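Glycosyl hydrolase, family 31/fibronectin type III domain protein (Clostridium perfringens, PDB 4P5Y) binds N-acetylgalactosamine through an F5/8 type C (carbohydrate-binding) domain that probably directs a family 31 glycoside hydrolase to its glycan substrates. Local coordinates at residues Lys25-Tyr30 and Thr67-Lys72; Glu41-Gly46 and Ala160-Tyr165; Ser54-Ala59 and Asn154-Ala159; Asp80-Gln85 and Arg126-Ile131. All blocks are in the same frame, centred on the assembly; numbering follows the deposited sequence.

Contact 1: Lys25-Tyr30 and Thr67-Lys72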
loop_
_atom_site.group_PDB
_atom_site.type_symbol
_atom_site.label_atom_id
_atom_site.label_comp_id
_atom_site.label_asym_id
_atom_site.label_seq_id
_atom_site.Cartn_x
_atom_site.Cartn_y
_atom_site.Cartn_z
ATOM N N LYS A 25 -4.496 -6.206 13.514
ATOM C CA LYS A 25 -4.412 -7.507 12.870
ATOM C C LYS A 25 -3.246 -7.601 11.898
ATOM O O LYS A 25 -2.921 -8.691 11.434
ATOM C CB LYS A 25 -5.703 -7.830 12.122
ATOM C CG LYS A 25 -6.934 -7.844 12.996
ATOM C CD LYS A 25 -6.713 -8.699 14.229
ATOM C CE LYS A 25 -7.899 -8.606 15.186
ATOM N NZ LYS A 25 -7.617 -9.333 16.468
ATOM N N LEU A 26 -2.622 -6.471 11.580
ATOM C CA LEU A 26 -1.600 -6.449 10.532
ATOM C C LEU A 26 -0.175 -6.279 11.052
ATOM O O LEU A 26 0.052 -5.693 12.111
ATOM C CB LEU A 26 -1.903 -5.333 9.542
ATOM C CG LEU A 26 -3.383 -5.144 9.218
ATOM C CD1 LEU A 26 -3.543 -3.916 8.339
ATOM C CD2 LEU A 26 -3.961 -6.398 8.548
ATOM N N GLU A 27 0.783 -6.789 10.288
ATOM C CA GLU A 27 2.194 -6.609 10.595
ATOM C C GLU A 27 3.019 -6.515 9.311
ATOM O O GLU A 27 2.947 -7.390 8.450
ATOM C CB GLU A 27 2.700 -7.757 11.472
ATOM C CG GLU A 27 4.187 -7.688 11.795
ATOM C CD GLU A 27 4.732 -8.983 12.381
ATOM O OE1 GLU A 27 3.968 -9.972 12.492
ATOM O OE2 GLU A 27 5.933 -9.007 12.733
ATOM N N ALA A 28 3.799 -5.449 9.177
ATOM C CA ALA A 28 4.680 -5.320 8.026
ATOM C C ALA A 28 5.920 -6.178 8.264
ATOM O O ALA A 28 6.746 -5.884 9.130
ATOM C CB ALA A 28 5.060 -3.840 7.775
ATOM N N ILE A 29 6.053 -7.258 7.513
ATOM C CA ILE A 29 7.178 -8.139 7.767
ATOM C C ILE A 29 8.333 -7.820 6.845
ATOM O O ILE A 29 9.465 -8.187 7.117
ATOM C CB ILE A 29 6.796 -9.627 7.623
ATOM C CG1 ILE A 29 6.279 -9.938 6.218
ATOM C CG2 ILE A 29 5.752 -10.013 8.672
ATOM C CD1 ILE A 29 5.927 -11.384 6.057
ATOM N N TYR A 30 8.063 -7.112 5.760
ATOM C CA TYR A 30 9.134 -6.825 4.822
ATOM C C TYR A 30 8.829 -5.647 3.903
ATOM O O TYR A 30 7.685 -5.418 3.539
ATOM C CB TYR A 30 9.432 -8.086 4.008
ATOM C CG TYR A 30 10.320 -7.855 2.819
ATOM C CD1 TYR A 30 11.703 -8.019 2.909
ATOM C CD2 TYR A 30 9.779 -7.466 1.601
ATOM C CE1 TYR A 30 12.525 -7.795 1.804
ATOM C CE2 TYR A 30 10.583 -7.242 0.499
ATOM C CZ TYR A 30 11.948 -7.407 0.603
ATOM O OH TYR A 30 12.718 -7.185 -0.506
ATOM N N THR A 67 5.416 -6.077 2.364
ATOM C CA THR A 67 4.639 -7.269 2.621
ATOM C C THR A 67 3.989 -7.195 3.979
ATOM O O THR A 67 4.655 -7.049 4.998
ATOM C CB THR A 67 5.486 -8.542 2.532
ATOM O OG1 THR A 67 5.943 -8.711 1.186
ATOM C CG2 THR A 67 4.651 -9.763 2.948
ATOM N N ILE A 68 2.672 -7.289 3.967
ATOM C CA ILE A 68 1.878 -7.220 5.179
ATOM C C ILE A 68 1.448 -8.617 5.578
ATOM O O ILE A 68 0.867 -9.356 4.772
ATOM C CB ILE A 68 0.622 -6.327 4.992
ATOM C CG1 ILE A 68 1.019 -4.927 4.519
ATOM C CG2 ILE A 68 -0.229 -6.291 6.265
ATOM C CD1 ILE A 68 2.234 -4.339 5.242
ATOM N N LYS A 69 1.731 -8.973 6.821
ATOM C CA LYS A 69 1.234 -10.228 7.382
ATOM C C LYS A 69 0.028 -10.024 8.290
ATOM O O LYS A 69 0.047 -9.173 9.191
ATOM C CB LYS A 69 2.329 -10.938 8.167
ATOM C CG LYS A 69 1.812 -12.035 9.081
ATOM C CD LYS A 69 2.980 -12.759 9.706
ATOM C CE LYS A 69 2.547 -13.884 10.616
ATOM N NZ LYS A 69 3.763 -14.602 11.079
ATOM N N LEU A 70 -1.003 -10.837 8.061
ATOM C CA LEU A 70 -2.236 -10.805 8.842
ATOM C C LEU A 70 -2.151 -11.851 9.970
ATOM O O LEU A 70 -1.366 -12.781 9.883
ATOM C CB LEU A 70 -3.448 -11.053 7.925
ATOM C CG LEU A 70 -3.753 -9.973 6.873
ATOM C CD1 LEU A 70 -2.528 -9.648 6.059
ATOM C CD2 LEU A 70 -4.874 -10.370 5.948
ATOM N N ASP A 71 -2.946 -11.696 11.029
ATOM C CA ASP A 71 -2.820 -12.576 12.194
ATOM C C ASP A 71 -3.378 -13.970 11.919
ATOM O O ASP A 71 -3.041 -14.932 12.605
ATOM C CB ASP A 71 -3.503 -11.968 13.427
ATOM C CG ASP A 71 -5.004 -11.821 13.261
ATOM O OD1 ASP A 71 -5.440 -11.293 12.213
ATOM O OD2 ASP A 71 -5.753 -12.225 14.184
ATOM N N LYS A 72 -4.227 -14.072 10.913
ATOM C CA LYS A 72 -4.669 -15.367 10.413
ATOM C C LYS A 72 -4.907 -15.204 8.932
ATOM O O LYS A 72 -4.667 -14.138 8.380
ATOM C CB LYS A 72 -5.943 -15.837 11.108
ATOM C CG LYS A 72 -7.128 -14.904 10.910
ATOM C CD LYS A 72 -8.349 -15.395 11.660
ATOM C CE LYS A 72 -9.501 -14.435 11.491
#
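Ile29 sets CG1 between its backbone N and carbonyl carbon (chi1 60°), and Thr67 sets CG2 anti to its N, which brings the two branches together at 3.7 Å (Ile29 CG1 to Thr67 CG2). They meet at a classic beta bulge, where Ile29 and Tyr30 of edge strand 26-31 both face Thr67 of strand 64-70 in the five-stranded sheet of the beta-sandwich. Thr67 O takes Ile29 N at 2.9 Å and, weakly, Tyr30 N. Beyond the bulge, Glu27 and Lys69 form a hydrogen-bonded antiparallel pair, with Lys69 N 2.6 Å from Glu27 O. Leu26, Ala28, Ile68 and Leu70 share the inner face: Ile68 CD1 lies against Ala28 CB (3.8 Å), and Leu26 and Leu70 run side by side toward Phe164 of the other sheet. The Ile29 side chain crosses the extended Lys69 chain at about a right angle, CG2 3.6 Å from Lys69 CB. At the corner where the chain turns, Asp71 OD1, hydrogen-bonded to Tyr74 OH, sits 3.5 Å from Lys25 CB.

Contact 2: Glu41-Gly46 and Ala160-Tyr165. With CA (calcium ion), chain C.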
loop_
_atom_site.group_PDB
_atom_site.type_symbol
_atom_site.label_atom_id
_atom_site.label_comp_id
_atom_site.label_asym_id
_atom_site.label_seq_id
_atom_site.Cartn_x
_atom_site.Cartn_y
_atom_site.Cartn_z
ATOM N N GLU A 41 6.569 -0.565 9.223
ATOM C CA GLU A 41 5.489 -0.697 10.207
ATOM C C GLU A 41 4.507 0.466 10.159
ATOM O O GLU A 41 3.413 0.370 10.699
ATOM C CB GLU A 41 6.045 -0.812 11.639
ATOM C CG GLU A 41 6.858 -2.070 11.925
ATOM C CD GLU A 41 8.251 -2.019 11.311
ATOM O OE1 GLU A 41 8.710 -0.898 10.980
ATOM O OE2 GLU A 41 8.878 -3.103 11.165
ATOM N N ASN A 42 4.891 1.573 9.535
ATOM C CA ASN A 42 4.023 2.740 9.533
ATOM C C ASN A 42 2.928 2.654 8.466
ATOM O O ASN A 42 2.012 3.468 8.451
ATOM C CB ASN A 42 4.839 4.020 9.335
ATOM C CG ASN A 42 5.752 4.325 10.510
ATOM O OD1 ASN A 42 5.485 3.924 11.634
ATOM N ND2 ASN A 42 6.831 5.034 10.248
ATOM N N ALA A 43 3.026 1.683 7.567
ATOM C CA ALA A 43 1.995 1.497 6.554
ATOM C C ALA A 43 0.712 0.857 7.113
ATOM O O ALA A 43 -0.352 0.950 6.505
ATOM C CB ALA A 43 2.530 0.655 5.427
ATOM N N VAL A 44 0.812 0.192 8.260
ATOM C CA VAL A 44 -0.331 -0.530 8.813
ATOM C C VAL A 44 -0.512 -0.342 10.319
ATOM O O VAL A 44 -0.930 -1.260 11.011
ATOM C CB VAL A 44 -0.208 -2.020 8.531
ATOM C CG1 VAL A 44 -0.230 -2.259 7.028
ATOM C CG2 VAL A 44 1.068 -2.574 9.166
ATOM N N ASP A 45 -0.209 0.858 10.810
ATOM C CA ASP A 45 -0.346 1.190 12.221
ATOM C C ASP A 45 -1.627 1.968 12.498
ATOM O O ASP A 45 -1.795 2.528 13.569
ATOM C CB ASP A 45 0.864 1.990 12.689
ATOM C CG ASP A 45 1.010 3.299 11.970
ATOM O OD1 ASP A 45 0.372 3.468 10.913
ATOM O OD2 ASP A 45 1.764 4.168 12.457
ATOM N N GLY A 46 -2.519 2.002 11.521
ATOM C CA GLY A 46 -3.761 2.746 11.635
ATOM C C GLY A 46 -3.618 4.251 11.816
ATOM O O GLY A 46 -4.511 4.900 12.343
ATOM N N ALA A 160 0.888 6.052 3.639
ATOM C CA ALA A 160 0.502 6.437 4.988
ATOM C C ALA A 160 -0.245 5.282 5.641
ATOM O O ALA A 160 0.001 4.954 6.791
ATOM C CB ALA A 160 -0.354 7.717 4.971
ATOM N N GLU A 161 -1.147 4.657 4.895
ATOM C CA GLU A 161 -1.889 3.514 5.404
ATOM C C GLU A 161 -2.248 2.510 4.328
ATOM O O GLU A 161 -2.488 2.854 3.168
ATOM C CB GLU A 161 -3.188 3.947 6.073
ATOM C CG GLU A 161 -3.081 4.466 7.484
ATOM C CD GLU A 161 -4.436 4.403 8.203
ATOM O OE1 GLU A 161 -5.207 5.392 8.153
ATOM O OE2 GLU A 161 -4.742 3.350 8.802
ATOM N N LEU A 162 -2.304 1.255 4.742
ATOM C CA LEU A 162 -3.012 0.239 3.986
ATOM C C LEU A 162 -4.107 -0.317 4.882
ATOM O O LEU A 162 -3.826 -0.881 5.944
ATOM C CB LEU A 162 -2.077 -0.877 3.520
ATOM C CG LEU A 162 -0.947 -0.396 2.634
ATOM C CD1 LEU A 162 0.053 -1.507 2.435
ATOM C CD2 LEU A 162 -1.522 0.099 1.309
ATOM N N VAL A 163 -5.349 -0.148 4.442
ATOM C CA VAL A 163 -6.513 -0.698 5.134
ATOM C C VAL A 163 -6.992 -1.990 4.453
ATOM O O VAL A 163 -7.225 -1.998 3.261
ATOM C CB VAL A 163 -7.640 0.357 5.176
ATOM C CG1 VAL A 163 -8.901 -0.189 5.837
ATOM C CG2 VAL A 163 -7.139 1.626 5.884
ATOM N N PHE A 164 -7.111 -3.081 5.199
ATOM C CA PHE A 164 -7.515 -4.378 4.637
ATOM C C PHE A 164 -8.976 -4.664 4.932
ATOM O O PHE A 164 -9.459 -4.330 6.010
ATOM C CB PHE A 164 -6.655 -5.526 5.208
ATOM C CG PHE A 164 -5.227 -5.515 4.744
ATOM C CD1 PHE A 164 -4.376 -4.483 5.101
ATOM C CD2 PHE A 164 -4.734 -6.540 3.948
ATOM C CE1 PHE A 164 -3.060 -4.454 4.660
ATOM C CE2 PHE A 164 -3.419 -6.523 3.504
ATOM C CZ PHE A 164 -2.577 -5.476 3.868
ATOM N N TYR A 165 -9.675 -5.295 3.994
ATOM C CA TYR A 165 -11.045 -5.773 4.238
ATOM C C TYR A 165 -11.175 -7.269 3.941
ATOM O O TYR A 165 -10.719 -7.730 2.902
ATOM C CB TYR A 165 -12.063 -5.010 3.381
ATOM C CG TYR A 165 -12.072 -3.507 3.533
ATOM C CD1 TYR A 165 -11.068 -2.727 2.982
ATOM C CD2 TYR A 165 -13.101 -2.866 4.203
ATOM C CE1 TYR A 165 -11.078 -1.349 3.111
ATOM C CE2 TYR A 165 -13.120 -1.482 4.339
ATOM C CZ TYR A 165 -12.108 -0.729 3.784
ATOM O OH TYR A 165 -12.129 0.649 3.900
HETATM CA CA CA C . 0.727 5.176 9.092
#
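A calcium site joins the loop 41-46 to strand 158-166 at its bulge. Three ligands come from the two segments: Asn42 O at 2.2 Å from the calcium ion, Ala160 O at 2.4 Å and Asp45 OD1 at 2.5 Å. Asp45 reaches the ion because its CG stands between the backbone N and the carbonyl carbon (chi1 62°), which points the carboxylate at the ion; OD1 alone binds, with OD2 well beyond bonding distance. Asn42 O and Ala160 O, both bound to the ion, lie 3.0 Å apart, a closeness the calcium charge probably offsets. Asp47 O, Thr50 O and Thr50 OG1 complete the sphere, so one loop gives most of the ligands and the strand a single carbonyl. The strand belongs to the four-stranded sheet of the beta-sandwich, and Ala160 and Glu161 both face Leu82, a classic beta bulge. One residue on from the metal ligand Asn42, Ala43 O receives Leu162 N at 2.6 Å. Next to the site, toward the sandwich core, the contact turns apolar: Val44 CG1 packs against Leu162 CB (4.2 Å) and the Phe164 ring near CE1, and Ile68 and Leu26 of the other sheet close round it. The extended Glu161 side chain brings OE2 to 3.1 Å from Gly46 CA, at the exposed end of the contact.

Contact 3: Ser54-Ala59 and Asn154-Ala159. With NGA (2-acetamido-2-deoxy-beta-D-galactopyranose), chain B.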
loop_
_atom_site.group_PDB
_atom_site.type_symbol
_atom_site.label_atom_id
_atom_site.label_comp_id
_atom_site.label_asym_id
_atom_site.label_seq_id
_atom_site.Cartn_x
_atom_site.Cartn_y
_atom_site.Cartn_z
ATOM N N SER A 54 10.342 4.534 1.040
ATOM C CA SER A 54 11.453 3.694 0.597
ATOM C C SER A 54 12.701 4.548 0.386
ATOM O O SER A 54 12.629 5.784 0.391
ATOM C CB SER A 54 11.091 2.933 -0.679
ATOM O OG SER A 54 10.831 3.835 -1.743
ATOM N N ALA A 55 13.846 3.898 0.210
ATOM C CA ALA A 55 15.109 4.628 0.111
ATOM C C ALA A 55 15.143 5.484 -1.154
ATOM O O ALA A 55 14.492 5.170 -2.156
ATOM C CB ALA A 55 16.293 3.667 0.143
ATOM N N TYR A 56 15.893 6.580 -1.100
ATOM C CA TYR A 56 16.029 7.453 -2.256
ATOM C C TYR A 56 17.476 7.858 -2.463
ATOM O O TYR A 56 17.767 8.987 -2.848
ATOM C CB TYR A 56 15.136 8.694 -2.113
ATOM C CG TYR A 56 15.216 9.379 -0.763
ATOM C CD1 TYR A 56 16.167 10.365 -0.509
ATOM C CD2 TYR A 56 14.340 9.048 0.248
ATOM C CE1 TYR A 56 16.240 10.990 0.717
ATOM C CE2 TYR A 56 14.402 9.668 1.475
ATOM C CZ TYR A 56 15.352 10.638 1.714
ATOM O OH TYR A 56 15.399 11.248 2.956
ATOM N N GLN A 57 18.387 6.928 -2.212
ATOM C CA GLN A 57 19.785 7.139 -2.565
ATOM C C GLN A 57 19.946 7.060 -4.089
ATOM O O GLN A 57 18.964 6.850 -4.810
ATOM C CB GLN A 57 20.677 6.122 -1.861
ATOM C CG GLN A 57 20.513 6.099 -0.335
ATOM C CD GLN A 57 20.508 7.491 0.285
ATOM O OE1 GLN A 57 21.249 8.376 -0.138
ATOM N NE2 GLN A 57 19.660 7.689 1.294
ATOM N N ALA A 58 21.168 7.238 -4.588
ATOM C CA ALA A 58 21.362 7.342 -6.033
ATOM C C ALA A 58 20.946 6.072 -6.773
ATOM O O ALA A 58 20.298 6.149 -7.804
ATOM C CB ALA A 58 22.804 7.686 -6.353
ATOM N N ALA A 59 21.294 4.906 -6.247
ATOM C CA ALA A 59 20.978 3.645 -6.937
ATOM C C ALA A 59 19.564 3.116 -6.662
ATOM O O ALA A 59 19.197 2.053 -7.156
ATOM C CB ALA A 59 21.996 2.575 -6.561
ATOM N N ASN A 154 8.895 8.335 -10.032
ATOM C CA ASN A 154 9.262 6.953 -10.289
ATOM C C ASN A 154 10.602 6.525 -9.705
ATOM O O ASN A 154 11.313 5.743 -10.323
ATOM C CB ASN A 154 9.270 6.703 -11.789
ATOM C CG ASN A 154 7.883 6.771 -12.383
ATOM O OD1 ASN A 154 6.932 6.217 -11.823
ATOM N ND2 ASN A 154 7.751 7.468 -13.512
ATOM N N LYS A 155 10.938 7.022 -8.519
ATOM C CA LYS A 155 12.149 6.592 -7.838
ATOM C C LYS A 155 11.832 5.989 -6.468
ATOM O O LYS A 155 12.361 4.941 -6.107
ATOM C CB LYS A 155 13.128 7.754 -7.688
ATOM C CG LYS A 155 14.425 7.412 -6.942
ATOM C CD LYS A 155 15.330 8.637 -6.908
ATOM C CE LYS A 155 16.668 8.367 -6.234
ATOM N NZ LYS A 155 17.603 7.601 -7.095
ATOM N N TYR A 156 10.959 6.643 -5.711
ATOM C CA TYR A 156 10.657 6.172 -4.374
ATOM C C TYR A 156 9.155 6.146 -4.101
ATOM O O TYR A 156 8.388 6.886 -4.714
ATOM C CB TYR A 156 11.383 7.035 -3.334
ATOM C CG TYR A 156 11.380 8.505 -3.638
ATOM C CD1 TYR A 156 10.256 9.288 -3.399
ATOM C CD2 TYR A 156 12.501 9.117 -4.164
ATOM C CE1 TYR A 156 10.251 10.649 -3.684
ATOM C CE2 TYR A 156 12.509 10.471 -4.448
ATOM C CZ TYR A 156 11.386 11.231 -4.206
ATOM O OH TYR A 156 11.415 12.574 -4.493
ATOM N N ALA A 157 8.745 5.276 -3.181
ATOM C CA ALA A 157 7.339 5.167 -2.805
ATOM C C ALA A 157 7.124 5.397 -1.318
ATOM O O ALA A 157 7.990 5.100 -0.476
ATOM C CB ALA A 157 6.793 3.814 -3.194
ATOM N N SER A 158 5.948 5.925 -0.999
ATOM C CA SER A 158 5.499 5.985 0.381
ATOM C C SER A 158 4.038 5.550 0.479
ATOM O O SER A 158 3.320 5.494 -0.520
ATOM C CB SER A 158 5.702 7.392 0.962
ATOM O OG SER A 158 5.086 8.394 0.171
ATOM N N ALA A 159 3.625 5.196 1.687
ATOM C CA ALA A 159 2.224 4.922 1.984
ATOM C C ALA A 159 1.969 5.319 3.426
ATOM O O ALA A 159 2.752 4.973 4.326
ATOM C CB ALA A 159 1.875 3.448 1.759
HETATM C C1 NGA B . 12.583 14.646 1.354
HETATM C C2 NGA B . 11.499 13.914 2.142
HETATM C C3 NGA B . 11.769 12.412 2.100
HETATM C C4 NGA B . 11.940 11.961 0.653
HETATM C C5 NGA B . 13.038 12.789 0.005
HETATM C C6 NGA B . 13.328 12.366 -1.434
HETATM C C7 NGA B . 10.450 15.250 3.915
HETATM C C8 NGA B . 10.548 15.724 5.338
HETATM N N2 NGA B . 11.395 14.391 3.518
HETATM O O1 NGA B . 12.282 16.020 1.261
HETATM O O3 NGA B . 10.733 11.691 2.741
HETATM O O4 NGA B . 10.734 12.154 -0.052
HETATM O O5 NGA B . 12.635 14.134 0.042
HETATM O O6 NGA B . 13.412 13.505 -2.268
HETATM O O7 NGA B . 9.537 15.666 3.188
HETATM O O HOH W 1 12.964 3.575 -3.770
#
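Tyr56 and Tyr156 meet edge-to-face, Tyr56 giving the edge, with planes 68° apart, and Tyr56 CB presses on Tyr156 CD2 at 3.4 Å. The N-acetylgalactosamine lies over one face of the Tyr56 ring, C5 above its centre and C4 3.5 Å from Tyr56 CE2, consistent with CH-pi contact. Tyr156 walls the sugar at C6, with its OH 3.1 Å from sugar O6. This aromatic corner belongs to the loops at one end of the beta-sandwich, the usual ligand-binding end of F5/8 type C domains. Behind it, Ser54 holds the loops together: its N donates to Ala157 O, and its OG, placed between backbone N and carbonyl carbon (chi1 62°), accepts Ala157 N at 2.9 Å in a nearly straight bond. A water accepts from Ser54 OG and donates to Ala55 O and Lys155 O. Further out, the extended Lys155 chain bends at its last torsion to bring NZ 2.8 Å from Gln57 O, and NZ also bonds Asp60 O. Asp36 OD2 holds Tyr56 OH.

Contact 4: Asp80-Gln85 and Arg126-Ile131. With NGA (2-acetamido-2-deoxy-beta-D-galactopyranose), chain B.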
loop_
_atom_site.group_PDB
_atom_site.type_symbol
_atom_site.label_atom_id
_atom_site.label_comp_id
_atom_site.label_asym_id
_atom_site.label_seq_id
_atom_site.Cartn_x
_atom_site.Cartn_y
_atom_site.Cartn_z
ATOM N N ASP A 80 -7.454 -0.282 1.043
ATOM C CA ASP A 80 -7.401 1.144 0.746
ATOM C C ASP A 80 -5.980 1.648 0.890
ATOM O O ASP A 80 -5.261 1.315 1.842
ATOM C CB ASP A 80 -8.309 1.961 1.660
ATOM C CG ASP A 80 -9.762 1.638 1.467
ATOM O OD1 ASP A 80 -10.066 0.904 0.508
ATOM O OD2 ASP A 80 -10.603 2.117 2.261
ATOM N N TYR A 81 -5.588 2.466 -0.070
ATOM C CA TYR A 81 -4.298 3.096 -0.056
ATOM C C TYR A 81 -4.446 4.554 0.355
ATOM O O TYR A 81 -5.122 5.339 -0.322
ATOM C CB TYR A 81 -3.638 2.984 -1.431
ATOM C CG TYR A 81 -2.409 3.845 -1.568
ATOM C CD1 TYR A 81 -1.190 3.425 -1.072
ATOM C CD2 TYR A 81 -2.472 5.089 -2.189
ATOM C CE1 TYR A 81 -0.068 4.203 -1.192
ATOM C CE2 TYR A 81 -1.343 5.881 -2.318
ATOM C CZ TYR A 81 -0.144 5.427 -1.813
ATOM O OH TYR A 81 0.985 6.197 -1.923
ATOM N N LEU A 82 -3.816 4.908 1.469
ATOM C CA LEU A 82 -3.849 6.279 1.955
ATOM C C LEU A 82 -2.537 6.982 1.695
ATOM O O LEU A 82 -1.522 6.683 2.340
ATOM C CB LEU A 82 -4.158 6.323 3.439
ATOM C CG LEU A 82 -4.286 7.735 3.995
ATOM C CD1 LEU A 82 -5.460 8.482 3.357
ATOM C CD2 LEU A 82 -4.435 7.651 5.495
ATOM N N PRO A 83 -2.550 7.929 0.752
ATOM C CA PRO A 83 -1.305 8.606 0.402
ATOM C C PRO A 83 -0.783 9.484 1.542
ATOM O O PRO A 83 -1.543 9.942 2.403
ATOM C CB PRO A 83 -1.689 9.451 -0.825
ATOM C CG PRO A 83 -3.161 9.584 -0.786
ATOM C CD PRO A 83 -3.711 8.429 -0.009
ATOM N N ARG A 84 0.531 9.681 1.546
ATOM C CA ARG A 84 1.188 10.626 2.436
ATOM C C ARG A 84 0.420 11.943 2.468
ATOM O O ARG A 84 0.192 12.558 1.433
ATOM C CB ARG A 84 2.615 10.860 1.974
ATOM C CG ARG A 84 3.476 11.651 2.925
ATOM C CD ARG A 84 4.761 12.020 2.216
ATOM N NE ARG A 84 5.824 12.412 3.134
ATOM C CZ ARG A 84 7.109 12.452 2.793
ATOM N NH1 ARG A 84 7.478 12.120 1.563
ATOM N NH2 ARG A 84 8.019 12.815 3.681
ATOM N N GLN A 85 0.033 12.372 3.662
ATOM C CA GLN A 85 -0.823 13.549 3.833
ATOM C C GLN A 85 -0.109 14.900 3.679
ATOM O O GLN A 85 -0.700 15.854 3.198
ATOM C CB GLN A 85 -1.496 13.493 5.211
ATOM C CG GLN A 85 -2.398 12.291 5.401
ATOM C CD GLN A 85 -3.584 12.323 4.464
ATOM O OE1 GLN A 85 -4.484 13.147 4.627
ATOM N NE2 GLN A 85 -3.583 11.440 3.464
ATOM N N ARG A 126 -6.773 12.329 -2.126
ATOM C CA ARG A 126 -5.725 12.401 -1.113
ATOM C C ARG A 126 -6.141 11.649 0.141
ATOM O O ARG A 126 -5.399 11.575 1.125
ATOM C CB ARG A 126 -5.394 13.862 -0.801
ATOM C CG ARG A 126 -4.973 14.672 -2.033
ATOM C CD ARG A 126 -3.507 14.454 -2.353
ATOM N NE ARG A 126 -2.706 14.635 -1.147
ATOM C CZ ARG A 126 -1.647 15.433 -1.055
ATOM N NH1 ARG A 126 -1.232 16.119 -2.114
ATOM N NH2 ARG A 126 -1.000 15.528 0.099
ATOM N N GLY A 127 -7.336 11.079 0.098
ATOM C CA GLY A 127 -7.785 10.198 1.164
ATOM C C GLY A 127 -7.681 8.746 0.746
ATOM O O GLY A 127 -6.933 8.387 -0.157
ATOM N N TYR A 128 -8.454 7.900 1.396
ATOM C CA TYR A 128 -8.436 6.480 1.106
ATOM C C TYR A 128 -8.812 6.132 -0.336
ATOM O O TYR A 128 -9.961 6.219 -0.715
ATOM C CB TYR A 128 -9.364 5.766 2.081
ATOM C CG TYR A 128 -8.825 5.795 3.482
ATOM C CD1 TYR A 128 -7.675 5.092 3.810
ATOM C CD2 TYR A 128 -9.445 6.533 4.477
ATOM C CE1 TYR A 128 -7.167 5.108 5.089
ATOM C CE2 TYR A 128 -8.939 6.558 5.770
ATOM C CZ TYR A 128 -7.802 5.842 6.064
ATOM O OH TYR A 128 -7.281 5.851 7.337
ATOM N N ASN A 129 -7.832 5.726 -1.135
ATOM C CA ASN A 129 -8.107 5.239 -2.487
ATOM C C ASN A 129 -8.437 3.751 -2.477
ATOM O O ASN A 129 -7.536 2.933 -2.382
ATOM C CB ASN A 129 -6.903 5.487 -3.407
ATOM C CG ASN A 129 -6.538 6.958 -3.524
ATOM O OD1 ASN A 129 -6.505 7.508 -4.624
ATOM N ND2 ASN A 129 -6.261 7.602 -2.394
ATOM N N PRO A 130 -9.724 3.384 -2.576
ATOM C CA PRO A 130 -10.101 1.963 -2.513
ATOM C C PRO A 130 -9.624 1.122 -3.701
ATOM O O PRO A 130 -9.748 1.549 -4.844
ATOM C CB PRO A 130 -11.633 2.015 -2.470
ATOM C CG PRO A 130 -11.989 3.326 -3.037
ATOM C CD PRO A 130 -10.902 4.261 -2.649
ATOM N N ILE A 131 -9.092 -0.070 -3.425
ATOM C CA ILE A 131 -8.667 -0.990 -4.482
ATOM C C ILE A 131 -9.284 -2.354 -4.291
ATOM O O ILE A 131 -8.771 -3.165 -3.532
ATOM C CB ILE A 131 -7.142 -1.145 -4.521
ATOM C CG1 ILE A 131 -6.493 0.178 -4.925
ATOM C CG2 ILE A 131 -6.741 -2.248 -5.485
ATOM C CD1 ILE A 131 -5.028 0.247 -4.603
HETATM C C1 NGA B . 12.583 14.646 1.354
HETATM C C2 NGA B . 11.499 13.914 2.142
HETATM C C3 NGA B . 11.769 12.412 2.100
HETATM C C4 NGA B . 11.940 11.961 0.653
HETATM C C5 NGA B . 13.038 12.789 0.005
HETATM C C6 NGA B . 13.328 12.366 -1.434
HETATM C C7 NGA B . 10.450 15.250 3.915
HETATM C C8 NGA B . 10.548 15.724 5.338
HETATM N N2 NGA B . 11.395 14.391 3.518
HETATM O O1 NGA B . 12.282 16.020 1.261
HETATM O O3 NGA B . 10.733 11.691 2.741
HETATM O O4 NGA B . 10.734 12.154 -0.052
HETATM O O5 NGA B . 12.635 14.134 0.042
HETATM O O6 NGA B . 13.412 13.505 -2.268
HETATM O O7 NGA B . 9.537 15.666 3.188
#
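One face of the Tyr128 ring carries Leu82 CD1, 4.2 Å from the centroid and 13° off the normal, a CH-pi contact, while Leu82 CB reaches the ring atom CE1 at 3.6 Å. The Arg84 guanidinium meets the N-acetylgalactosamine at its edge: NH2 donates to sugar O3 at 3.1 Å, with sugar O4 in its plane. Arg84 gets there as an extended chain, and Asn89 O holds its NH1. The Gln85 amide, folded back by its bent chi2 (-65°), bridges in its own plane, NE2 donating to Arg126 O at 3.0 Å and to Pro83 O at 2.7 Å. Tyr81 O is gripped twice by Asn129, by N at 2.9 Å and by the side-chain ND2 at 3.3 Å, in a longer bond bent at the hydrogen; Tyr81 N returns a bond to Asn129 O. Through these Tyr81-Asn129 bonds strand 129-138, outermost in the four-stranded sheet, pairs antiparallel with 73-82; strand 158-166 flanks 73-82 on its other side, and Ile131 packs on strand 92-100 of the opposite sheet.

Contact 2 is the most buried of the four; contacts 1, 3 and 4 are only partly so. Contact 1 pairs strands of the five-stranded sheet, while contact 4 pairs strands of the four-stranded one, on the far side of the chain's centre. Contacts 2 and 3 share strand 158-166, the former using its body and the latter the loop leading into it. Contacts 1 and 2 meet in the apolar core. Contacts 2 and 4 sit on neighbouring strands, joined by Tyr165 OH and Asp80 OD2. Contacts 3 and 4 both touch the sugar, by a tyrosine ring under it in one and an arginine in the other, and are joined by Tyr81 OH with Ser158 O. Metal ligation is confined to contact 2.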